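Local coordinates for protein pleckstrin homology domain-containing family A member 8 (Homo sapiens, PDB 5KDI) that probably transfers simple glycosphingolipids between membranes, enclosing the lipid's hydrocarbon chains within the all-helical GLTP fold, at residues G103-K108 / I195-Y200; G109-V114 / L184-M189. The protein carries 2 engineered substitutions. All blocks are in the same frame, centred on the assembly; numbering follows the deposited sequence.

Lys105 with Asp197 in contact 1, and Leu111 with Tyr185 and Leu186 in contact 2, join helices 93-115 and 172-202 by charge at one level and by apolar packing at the next. Along the chain, contact 2 (109-114 with 184-189) is nested inside the loop closed by contact 1 (103-108 with 195-200). The two centres lie about 12 Å apart, and packing such as Leu107 CD2 against Tyr185 OH at 3.9 Å joins them. The nearest CA atoms are 10.5 Å apart at Lys105 and Asp197 but 7.4 Å apart at Thr112 and Leu186. Helix 93-115 also meets the glycolipid: Gly103, Phe106 and Leu107 line its pocket, and the side chain of Leu111 comes within about 4 Å of the lipid.

Contact 1: G103-K108 / I195-Y200; sequences GLKFLK and ILDTLY. With 6S8 ((~{Z})-~{N}-[(~{E},2~{S},3~{R})-1-[(2~{R},3~{R},4~{S},5~{R},6~{R})-6-(hydroxymethyl)-3,4,5-tris(oxidanyl)oxan-2-yl]oxy-3-oxidanyl-octadec-4-en-2-yl]octadec-9-enamide), chain C.
A surface salt bridge between Lys105 and Asp197 spans two helices of the GLTP fold, 93-115 and 172-202, while the first of these also lines the glycolipid pocket. The two side chains reach out from opposite directions, and the lysine ammonium meets one carboxylate oxygen on its syn lone pair, with NZ 2.5 Å from OD2 of Asp197. The other oxygen, OD1, lies farther from NZ, so the grip is lopsided. Lys105 is modelled in two conformers and this separation is unusually short, which leaves the length of the bridge and the detail of the approach doubtful. In the conformer given, Lys105 has CG beside its own backbone N (chi1 -69°) and a chain bent at chi2 and again at chi4. Lys101, one turn earlier on the same helix, also touches Asp197, and its positive charge would probably help keep the carboxylate ionised.

Other residues of 103-108 face the lipid. The acyl chain passes close to the backbone at Gly103, whose O is 3.7 Å from lipid CAI. Having no side chain, this residue also leaves room for lipid CAG, which a CB would crowd. CAI and CAJ form the cis double bond of the acyl chain. Leu107 CB packs 3.9 Å from CAI, and Phe106 CD2 approaches CAJ at 3.6 Å. With CG anti to its backbone N (chi1 171°), the Phe106 ring reaches the second hydrocarbon chain as well, CE2 lying 3.8 Å from lipid C12. Asp52, Asn56, Lys59 and His137 hydrogen-bond the same glycolipid. One helix thus offers a charged side to its neighbour and an apolar side to the bound chains, as befits the GLTP fold, a two-layered helical sandwich that holds sphingolipid chains in its interior.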
ATOM      1  N   GLY A 103       2.537  -5.331   0.051  1.00 14.62           N
ATOM      2  CA  GLY A 103       3.153  -4.070   0.240  1.00 15.29           C
ATOM      3  C   GLY A 103       2.354  -3.117   1.151  1.00 17.98           C
ATOM      4  O   GLY A 103       2.914  -2.417   2.000  1.00 16.68           O
ATOM      5  N   LEU A 104       1.032  -3.171   1.017  1.00 15.40           N
ATOM      6  CA  LEU A 104       0.175  -2.339   1.887  1.00 15.29           C
ATOM      7  C   LEU A 104       0.252  -2.817   3.346  1.00 14.30           C
ATOM      8  O   LEU A 104       0.164  -1.978   4.270  1.00 17.31           O
ATOM      9  CB  LEU A 104      -1.250  -2.341   1.375  1.00 15.79           C
ATOM     10  CG  LEU A 104      -1.535  -1.617   0.041  1.00 16.10           C
ATOM     11  CD1 LEU A 104      -2.996  -1.809  -0.317  1.00 20.01           C
ATOM     12  CD2 LEU A 104      -1.211  -0.154   0.143  1.00 18.04           C
ATOM     13  N   LYS A 105       0.363  -4.144   3.572  1.00 16.24           N
ATOM     14  CA  LYS A 105       0.487  -4.627   4.966  1.00 18.05           C
ATOM     15  C   LYS A 105       1.773  -4.007   5.609  1.00 15.04           C
ATOM     16  O   LYS A 105       1.763  -3.608   6.773  1.00 17.89           O
ATOM     17  CB  LYS A 105       0.539  -6.138   5.085  0.50 20.83           C
ATOM     18  CG  LYS A 105      -0.754  -6.818   4.740  0.50 32.10           C
ATOM     19  CD  LYS A 105      -1.639  -7.112   5.947  0.50 39.95           C
ATOM     20  CE  LYS A 105      -2.864  -8.010   5.635  0.50 31.34           C
ATOM     21  NZ  LYS A 105      -2.346  -9.378   5.519  0.50 33.07           N
ATOM     22  N   PHE A 106       2.871  -3.952   4.845  1.00 16.77           N
ATOM     23  CA  PHE A 106       4.099  -3.289   5.259  1.00 17.44           C
ATOM     24  C   PHE A 106       3.877  -1.790   5.566  1.00 16.73           C
ATOM     25  O   PHE A 106       4.225  -1.292   6.666  1.00 18.32           O
ATOM     26  CB  PHE A 106       5.226  -3.511   4.264  1.00 18.24           C
ATOM     27  CG  PHE A 106       6.456  -2.676   4.523  1.00 17.94           C
ATOM     28  CD1 PHE A 106       7.240  -2.866   5.638  1.00 19.67           C
ATOM     29  CD2 PHE A 106       6.790  -1.669   3.681  1.00 28.88           C
ATOM     30  CE1 PHE A 106       8.390  -2.084   5.868  1.00 22.36           C
ATOM     31  CE2 PHE A 106       7.913  -0.908   3.897  1.00 33.07           C
ATOM     32  CZ  PHE A 106       8.707  -1.095   5.000  1.00 28.95           C
ATOM     33  N   LEU A 107       3.233  -1.079   4.627  1.00 15.77           N
ATOM     34  CA  LEU A 107       2.928   0.324   4.825  1.00 19.76           C
ATOM     35  C   LEU A 107       2.096   0.546   6.120  1.00 17.68           C
ATOM     36  O   LEU A 107       2.369   1.450   6.902  1.00 18.68           O
ATOM     37  CB  LEU A 107       2.139   0.831   3.573  1.00 17.90           C
ATOM     38  CG  LEU A 107       1.633   2.268   3.707  1.00 16.95           C
ATOM     39  CD1 LEU A 107       2.797   3.292   3.836  1.00 19.54           C
ATOM     40  CD2 LEU A 107       0.740   2.532   2.506  1.00 19.05           C
ATOM     41  N   LYS A 108       1.077  -0.288   6.308  1.00 15.84           N
ATOM     42  CA  LYS A 108       0.201  -0.205   7.478  1.00 16.35           C
ATOM     43  C   LYS A 108       1.056  -0.373   8.763  1.00 17.32           C
ATOM     44  O   LYS A 108       0.914   0.379   9.726  1.00 18.94           O
ATOM     45  CB  LYS A 108      -0.941  -1.195   7.418  1.00 16.66           C
ATOM     46  CG  LYS A 108      -2.060  -0.964   8.372  1.00 22.05           C
ATOM     47  CD  LYS A 108      -3.225  -1.873   8.241  1.00 26.11           C
ATOM     48  CE  LYS A 108      -2.921  -3.226   8.786  1.00 28.81           C
ATOM     49  NZ  LYS A 108      -3.029  -3.224  10.293  1.00 36.20           N
ATOM     50  N   ILE A 195     -10.449  -8.288   4.050  1.00 17.82           N
ATOM     51  CA  ILE A 195     -11.336  -8.774   2.994  1.00 18.22           C
ATOM     52  C   ILE A 195     -10.506  -9.507   1.967  1.00 15.44           C
ATOM     53  O   ILE A 195     -10.862 -10.613   1.503  1.00 16.27           O
ATOM     54  CB  ILE A 195     -12.211  -7.627   2.409  1.00 17.64           C
ATOM     55  CG1 ILE A 195     -13.165  -7.108   3.460  1.00 19.62           C
ATOM     56  CG2 ILE A 195     -12.894  -8.045   1.087  1.00 18.51           C
ATOM     57  CD1 ILE A 195     -13.850  -5.775   3.150  1.00 21.75           C
ATOM     58  N   LEU A 196      -9.437  -8.885   1.514  1.00 16.81           N
ATOM     59  CA  LEU A 196      -8.578  -9.471   0.483  1.00 15.48           C
ATOM     60  C   LEU A 196      -7.895 -10.765   0.968  1.00 15.65           C
ATOM     61  O   LEU A 196      -7.792 -11.753   0.231  1.00 17.81           O
ATOM     62  CB  LEU A 196      -7.575  -8.446  -0.089  1.00 15.69           C
ATOM     63  CG  LEU A 196      -8.191  -7.337  -0.917  1.00 16.47           C
ATOM     64  CD1 LEU A 196      -7.136  -6.337  -1.240  1.00 19.40           C
ATOM     65  CD2 LEU A 196      -8.918  -7.858  -2.179  1.00 19.85           C
ATOM     66  N   ASP A 197      -7.420 -10.717   2.206  1.00 16.70           N
ATOM     67  CA  ASP A 197      -6.782 -11.896   2.778  1.00 17.00           C
ATOM     68  C   ASP A 197      -7.744 -13.080   2.782  1.00 17.33           C
ATOM     69  O   ASP A 197      -7.368 -14.190   2.397  1.00 19.47           O
ATOM     70  CB  ASP A 197      -6.260 -11.623   4.170  1.00 17.24           C
ATOM     71  CG  ASP A 197      -5.020 -10.768   4.228  1.00 19.25           C
ATOM     72  OD1 ASP A 197      -4.351 -10.521   3.203  1.00 22.01           O
ATOM     73  OD2 ASP A 197      -4.679 -10.312   5.354  1.00 27.40           O
ATOM     74  N   THR A 198      -8.987 -12.843   3.192  1.00 16.61           N
ATOM     75  CA  THR A 198     -10.021 -13.912   3.212  1.00 17.56           C
ATOM     76  C   THR A 198     -10.264 -14.444   1.772  1.00 17.97           C
ATOM     77  O   THR A 198     -10.320 -15.643   1.548  1.00 20.04           O
ATOM     78  CB  THR A 198     -11.280 -13.393   3.894  1.00 22.39           C
ATOM     79  OG1 THR A 198     -10.956 -13.064   5.232  1.00 22.74           O
ATOM     80  CG2 THR A 198     -12.391 -14.444   3.837  1.00 23.07           C
ATOM     81  N   LEU A 199     -10.403 -13.539   0.799  1.00 18.17           N
ATOM     82  CA  LEU A 199     -10.632 -13.902  -0.573  1.00 17.84           C
ATOM     83  C   LEU A 199      -9.492 -14.833  -1.038  1.00 18.90           C
ATOM     84  O   LEU A 199      -9.736 -15.879  -1.642  1.00 21.59           O
ATOM     85  CB  LEU A 199     -10.727 -12.662  -1.429  1.00 19.46           C
ATOM     86  CG  LEU A 199     -10.861 -12.895  -2.937  1.00 22.24           C
ATOM     87  CD1 LEU A 199     -12.289 -13.265  -3.301  1.00 29.53           C
ATOM     88  CD2 LEU A 199     -10.436 -11.594  -3.691  1.00 20.34           C
ATOM     89  N   TYR A 200      -8.250 -14.401  -0.795  1.00 16.29           N
ATOM     90  CA  TYR A 200      -7.101 -15.210  -1.219  1.00 16.46           C
ATOM     91  C   TYR A 200      -7.026 -16.572  -0.495  1.00 18.15           C
ATOM     92  O   TYR A 200      -6.774 -17.579  -1.137  1.00 21.44           O
ATOM     93  CB  TYR A 200      -5.828 -14.417  -1.146  1.00 16.65           C
ATOM     94  CG  TYR A 200      -5.603 -13.512  -2.352  1.00 16.34           C
ATOM     95  CD1 TYR A 200      -6.457 -12.454  -2.651  1.00 16.29           C
ATOM     96  CD2 TYR A 200      -4.536 -13.715  -3.208  1.00 17.42           C
ATOM     97  CE1 TYR A 200      -6.261 -11.639  -3.737  1.00 15.75           C
ATOM     98  CE2 TYR A 200      -4.300 -12.881  -4.275  1.00 15.64           C
ATOM     99  CZ  TYR A 200      -5.199 -11.884  -4.599  1.00 15.30           C
ATOM    100  OH  TYR A 200      -5.017 -11.081  -5.673  1.00 17.36           O
TER
HETATM  101  C1  6S8 C 601       8.382  -8.796  -5.803  1.00 21.28           C
HETATM  102  C2  6S8 C 601       8.953  -7.806  -4.812  1.00 21.46           C
HETATM  103  N2  6S8 C 601       7.907  -6.865  -4.438  1.00 20.64           N
HETATM  104  C3  6S8 C 601      10.144  -7.046  -5.464  1.00 25.68           C
HETATM  105  O3  6S8 C 601      11.101  -8.045  -5.875  1.00 30.41           O
HETATM  106  C4  6S8 C 601      10.738  -6.101  -4.485  1.00 23.94           C
HETATM  107  C5  6S8 C 601      10.767  -4.789  -4.729  1.00 29.02           C
HETATM  108  C6  6S8 C 601      11.353  -3.735  -3.830  1.00 32.02           C
HETATM  109  C7  6S8 C 601      11.876  -4.163  -2.483  1.00 37.44           C
HETATM  110  C8  6S8 C 601      12.818  -3.053  -2.105  1.00 44.50           C
HETATM  111  C9  6S8 C 601      12.827  -2.969  -0.622  1.00 45.28           C
HETATM  112  C10 6S8 C 601      11.593  -2.235  -0.169  1.00 38.89           C
HETATM  113  C11 6S8 C 601      11.971  -0.915   0.530  1.00 40.96           C
HETATM  114  C12 6S8 C 601      10.859  -0.540   1.494  1.00 45.28           C
HETATM  115  C13 6S8 C 601      10.323   0.879   1.371  1.00 53.47           C
HETATM  116  C14 6S8 C 601      11.194   1.968   1.974  1.00 40.01           C
HETATM  117  C15 6S8 C 601      10.347   3.111   2.554  1.00 45.66           C
HETATM  118  C16 6S8 C 601      10.720   4.535   2.182  1.00 44.08           C
HETATM  119  C17 6S8 C 601      10.992   5.554   3.300  1.00 44.44           C
HETATM  120  C18 6S8 C 601       9.811   5.942   4.177  1.00 40.06           C
HETATM  121  C1A 6S8 C 601       6.791  -8.822  -7.608  1.00 21.49           C
HETATM  122  O1A 6S8 C 601       7.865  -8.162  -6.971  1.00 23.08           O
HETATM  123  C2A 6S8 C 601       5.994  -7.831  -8.409  1.00 21.92           C
HETATM  124  O2A 6S8 C 601       5.452  -6.851  -7.504  1.00 20.65           O
HETATM  125  C3A 6S8 C 601       4.938  -8.520  -9.272  1.00 21.93           C
HETATM  126  O3A 6S8 C 601       4.328  -7.566 -10.112  1.00 24.16           O
HETATM  127  C4A 6S8 C 601       5.586  -9.631 -10.076  1.00 25.23           C
HETATM  128  O4A 6S8 C 601       6.352  -9.103 -11.156  1.00 32.55           O
HETATM  129  O5A 6S8 C 601       7.999 -12.342  -9.098  1.00 44.65           O
HETATM  130  C5M 6S8 C 601       6.386 -10.541  -9.163  1.00 25.43           C
HETATM  131  C6A 6S8 C 601       7.070 -11.632  -9.944  1.00 32.81           C
HETATM  132  O6A 6S8 C 601       7.376  -9.763  -8.481  1.00 24.30           O
HETATM  133  CAA 6S8 C 601       7.546  -6.648  -3.182  1.00 21.73           C
HETATM  134  OAA 6S8 C 601       7.967  -7.271  -2.211  1.00 26.78           O
HETATM  135  CAB 6S8 C 601       6.493  -5.592  -3.027  1.00 26.44           C
HETATM  136  CAC 6S8 C 601       7.445  -4.364  -2.919  1.00 29.31           C
HETATM  137  CAD 6S8 C 601       7.107  -3.596  -1.717  1.00 44.47           C
HETATM  138  CAE 6S8 C 601       6.666  -2.245  -2.205  1.00 36.54           C
HETATM  139  CAF 6S8 C 601       6.314  -1.463  -0.948  1.00 30.30           C
HETATM  140  CAG 6S8 C 601       4.948  -0.771  -1.107  1.00 42.56           C
HETATM  141  CAH 6S8 C 601       4.959   0.622  -0.465  1.00 49.00           C
HETATM  142  CAI 6S8 C 601       5.063   0.420   1.018  1.00 38.14           C
HETATM  143  CAJ 6S8 C 601       5.791   1.195   1.827  1.00 43.39           C
HETATM  144  CAK 6S8 C 601       6.576   2.392   1.395  1.00 54.93           C
HETATM  145  CAL 6S8 C 601       6.671   3.149   2.725  1.00 57.10           C
HETATM  146  CAM 6S8 C 601       6.942   4.633   2.588  1.00 65.89           C
HETATM  147  CAN 6S8 C 601       5.864   5.291   1.779  1.00 50.60           C
HETATM  148  CAO 6S8 C 601       5.720   6.734   2.201  1.00 40.09           C
HETATM  149  CAP 6S8 C 601       4.668   6.927   3.258  1.00 45.18           C
HETATM  150  CAQ 6S8 C 601       3.709   8.013   2.890  1.00 48.69           C
HETATM  151  CAR 6S8 C 601       2.382   7.614   3.402  1.00 41.99           C

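Contact 2: G109-V114 / L184-M189; sequences GFLTEV and LYLPAM
Tyr185 and Leu186 carry this buried apolar contact, both meeting the side chain of Leu111. Tyr185 comes first along 184-189. Its CG is anti to the backbone N (chi1 -172°), an extension that brings ring atom CE2 to 3.7 Å from CD1 of Leu111, the methyl meeting the ring at a slant. The same ring makes edge-to-face contacts with Phe4 and Phe11, so the leucine methyl adds to an aromatic cluster.

Leu186 follows and straddles two neighbours with its two methyls. CD2 rests against the start of the Leu111 side chain, 3.7 Å from its CB, while CD1 lies 3.7 Å from OG1 of Thr112. The latter approach is packing alone: OG1 is already hydrogen-bonded to the backbone O of Lys108, one turn back on its own helix, which ties up this hydroxyl beside a hydrocarbon neighbour. At Pro187 the backbone N makes no bond to the preceding turn, and the helix kinks. Met189, farther on, packs on Leu104 and Lys108.

The axes of the two short segments approach to 10.5 Å and make an angle of 147°, roughly antiparallel. Helix 172-202 packs along one side of helix 93-115, while Phe110 turns to Ala124, Leu125 and Ala128 of helix 121-131 and to Phe158 of helix 155-160.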
ATOM      1  N   GLY A 109       1.962  -1.382   8.749  1.00 17.91           N
ATOM      2  CA  GLY A 109       2.801  -1.656   9.915  1.00 21.41           C
ATOM      3  C   GLY A 109       3.699  -0.470  10.229  1.00 18.04           C
ATOM      4  O   GLY A 109       3.864  -0.088  11.377  1.00 20.80           O
ATOM      5  N   PHE A 110       4.343   0.076   9.201  1.00 17.81           N
ATOM      6  CA  PHE A 110       5.247   1.183   9.356  1.00 16.37           C
ATOM      7  C   PHE A 110       4.492   2.430   9.882  1.00 17.59           C
ATOM      8  O   PHE A 110       4.920   3.061  10.831  1.00 19.77           O
ATOM      9  CB  PHE A 110       5.836   1.508   7.981  1.00 18.08           C
ATOM     10  CG  PHE A 110       6.537   2.853   7.928  1.00 17.20           C
ATOM     11  CD1 PHE A 110       7.645   3.203   8.770  1.00 19.95           C
ATOM     12  CD2 PHE A 110       6.105   3.822   7.039  1.00 20.14           C
ATOM     13  CE1 PHE A 110       8.220   4.455   8.698  1.00 22.64           C
ATOM     14  CE2 PHE A 110       6.689   5.057   6.957  1.00 23.33           C
ATOM     15  CZ  PHE A 110       7.757   5.393   7.768  1.00 22.52           C
ATOM     16  N   LEU A 111       3.340   2.734   9.305  1.00 18.65           N
ATOM     17  CA  LEU A 111       2.604   3.923   9.714  1.00 20.13           C
ATOM     18  C   LEU A 111       1.990   3.773  11.099  1.00 18.67           C
ATOM     19  O   LEU A 111       1.866   4.756  11.827  1.00 21.10           O
ATOM     20  CB  LEU A 111       1.536   4.292   8.694  1.00 16.01           C
ATOM     21  CG  LEU A 111       2.018   4.790   7.346  1.00 18.97           C
ATOM     22  CD1 LEU A 111       0.802   4.981   6.409  1.00 19.42           C
ATOM     23  CD2 LEU A 111       2.794   6.107   7.469  1.00 23.02           C
ATOM     24  N   THR A 112       1.655   2.535  11.478  1.00 20.37           N
ATOM     25  CA  THR A 112       1.206   2.262  12.866  1.00 20.28           C
ATOM     26  C   THR A 112       2.303   2.555  13.870  1.00 22.20           C
ATOM     27  O   THR A 112       2.032   3.170  14.877  1.00 22.37           O
ATOM     28  CB  THR A 112       0.655   0.811  13.029  1.00 19.74           C
ATOM     29  OG1 THR A 112      -0.425   0.604  12.098  1.00 22.50           O
ATOM     30  CG2 THR A 112       0.257   0.467  14.467  1.00 25.60           C
ATOM     31  N   GLU A 113       3.547   2.144  13.598  1.00 22.60           N
ATOM     32  CA  GLU A 113       4.672   2.487  14.479  1.00 23.90           C
ATOM     33  C   GLU A 113       4.780   3.999  14.638  1.00 23.44           C
ATOM     34  O   GLU A 113       4.945   4.508  15.746  1.00 26.37           O
ATOM     35  CB  GLU A 113       5.996   1.956  13.919  1.00 25.64           C
ATOM     36  CG  GLU A 113       6.187   0.484  14.039  1.00 29.72           C
ATOM     37  CD  GLU A 113       7.046   0.052  15.225  1.00 41.78           C
ATOM     38  OE1 GLU A 113       7.853   0.844  15.812  1.00 44.13           O
ATOM     39  OE2 GLU A 113       6.876  -1.102  15.587  1.00 49.32           O
ATOM     40  N   VAL A 114       4.782   4.706  13.511  1.00 23.83           N
ATOM     41  CA  VAL A 114       4.799   6.191  13.529  1.00 24.39           C
ATOM     42  C   VAL A 114       3.648   6.812  14.311  1.00 28.83           C
ATOM     43  O   VAL A 114       3.872   7.703  15.129  1.00 30.75           O
ATOM     44  CB  VAL A 114       4.871   6.816  12.111  1.00 24.39           C
ATOM     45  CG1 VAL A 114       4.847   8.349  12.256  1.00 31.65           C
ATOM     46  CG2 VAL A 114       6.165   6.327  11.400  1.00 27.96           C
ATOM     47  N   LEU A 184      -8.081   7.166  10.895  1.00 17.00           N
ATOM     48  CA  LEU A 184      -9.049   6.709   9.894  1.00 17.34           C
ATOM     49  C   LEU A 184      -8.366   5.844   8.795  1.00 17.49           C
ATOM     50  O   LEU A 184      -8.897   4.807   8.424  1.00 16.37           O
ATOM     51  CB  LEU A 184      -9.675   7.949   9.214  1.00 16.45           C
ATOM     52  CG  LEU A 184     -10.629   8.738  10.076  1.00 19.62           C
ATOM     53  CD1 LEU A 184     -10.872  10.085   9.395  1.00 23.87           C
ATOM     54  CD2 LEU A 184     -11.910   7.909  10.280  1.00 20.37           C
ATOM     55  N   TYR A 185      -7.221   6.321   8.314  1.00 16.78           N
ATOM     56  CA  TYR A 185      -6.500   5.679   7.209  1.00 16.33           C
ATOM     57  C   TYR A 185      -6.150   4.219   7.495  1.00 16.77           C
ATOM     58  O   TYR A 185      -6.414   3.306   6.712  1.00 17.02           O
ATOM     59  CB  TYR A 185      -5.233   6.486   6.909  1.00 17.12           C
ATOM     60  CG  TYR A 185      -4.432   6.128   5.685  1.00 17.75           C
ATOM     61  CD1 TYR A 185      -4.714   6.689   4.437  1.00 18.60           C
ATOM     62  CD2 TYR A 185      -3.349   5.288   5.779  1.00 18.37           C
ATOM     63  CE1 TYR A 185      -3.892   6.430   3.339  1.00 17.18           C
ATOM     64  CE2 TYR A 185      -2.535   5.047   4.719  1.00 18.80           C
ATOM     65  CZ  TYR A 185      -2.821   5.582   3.504  1.00 19.11           C
ATOM     66  OH  TYR A 185      -1.934   5.328   2.474  1.00 21.55           O
ATOM     67  N   LEU A 186      -5.601   3.992   8.676  1.00 16.18           N
ATOM     68  CA  LEU A 186      -5.115   2.664   9.043  1.00 16.62           C
ATOM     69  C   LEU A 186      -6.211   1.613   9.251  1.00 15.39           C
ATOM     70  O   LEU A 186      -6.139   0.565   8.656  1.00 16.47           O
ATOM     71  CB  LEU A 186      -4.119   2.748  10.168  1.00 16.12           C
ATOM     72  CG  LEU A 186      -2.874   3.603   9.916  1.00 18.17           C
ATOM     73  CD1 LEU A 186      -2.109   3.767  11.213  1.00 22.08           C
ATOM     74  CD2 LEU A 186      -1.967   3.064   8.804  1.00 19.45           C
ATOM     75  N   PRO A 187      -7.265   1.892  10.049  1.00 15.52           N
ATOM     76  CA  PRO A 187      -8.308   0.867  10.186  1.00 16.06           C
ATOM     77  C   PRO A 187      -9.057   0.642   8.903  1.00 15.75           C
ATOM     78  O   PRO A 187      -9.543  -0.480   8.631  1.00 16.90           O
ATOM     79  CB  PRO A 187      -9.200   1.388  11.265  1.00 16.72           C
ATOM     80  CG  PRO A 187      -8.918   2.785  11.386  1.00 21.88           C
ATOM     81  CD  PRO A 187      -7.485   3.023  10.974  1.00 18.91           C
ATOM     82  N   ALA A 188      -9.194   1.682   8.072  1.00 16.39           N
ATOM     83  CA  ALA A 188      -9.858   1.489   6.763  1.00 16.57           C
ATOM     84  C   ALA A 188      -9.022   0.553   5.905  1.00 16.78           C
ATOM     85  O   ALA A 188      -9.553  -0.371   5.313  1.00 16.10           O
ATOM     86  CB  ALA A 188     -10.053   2.842   6.035  1.00 18.13           C
ATOM     87  N   MET A 189      -7.719   0.772   5.859  1.00 15.89           N
ATOM     88  CA  MET A 189      -6.819  -0.107   5.127  1.00 15.74           C
ATOM     89  C   MET A 189      -6.893  -1.541   5.662  1.00 15.79           C
ATOM     90  O   MET A 189      -7.003  -2.527   4.909  1.00 18.77           O
ATOM     91  CB  MET A 189      -5.376   0.404   5.105  0.60 15.24           C
ATOM     92  CG  MET A 189      -4.612  -0.230   3.978  0.60 15.13           C
ATOM     93  SD  MET A 189      -2.834  -0.184   4.294  0.60 18.20           S
ATOM     94  CE  MET A 189      -2.590   1.487   4.811  0.60 12.95           C
TER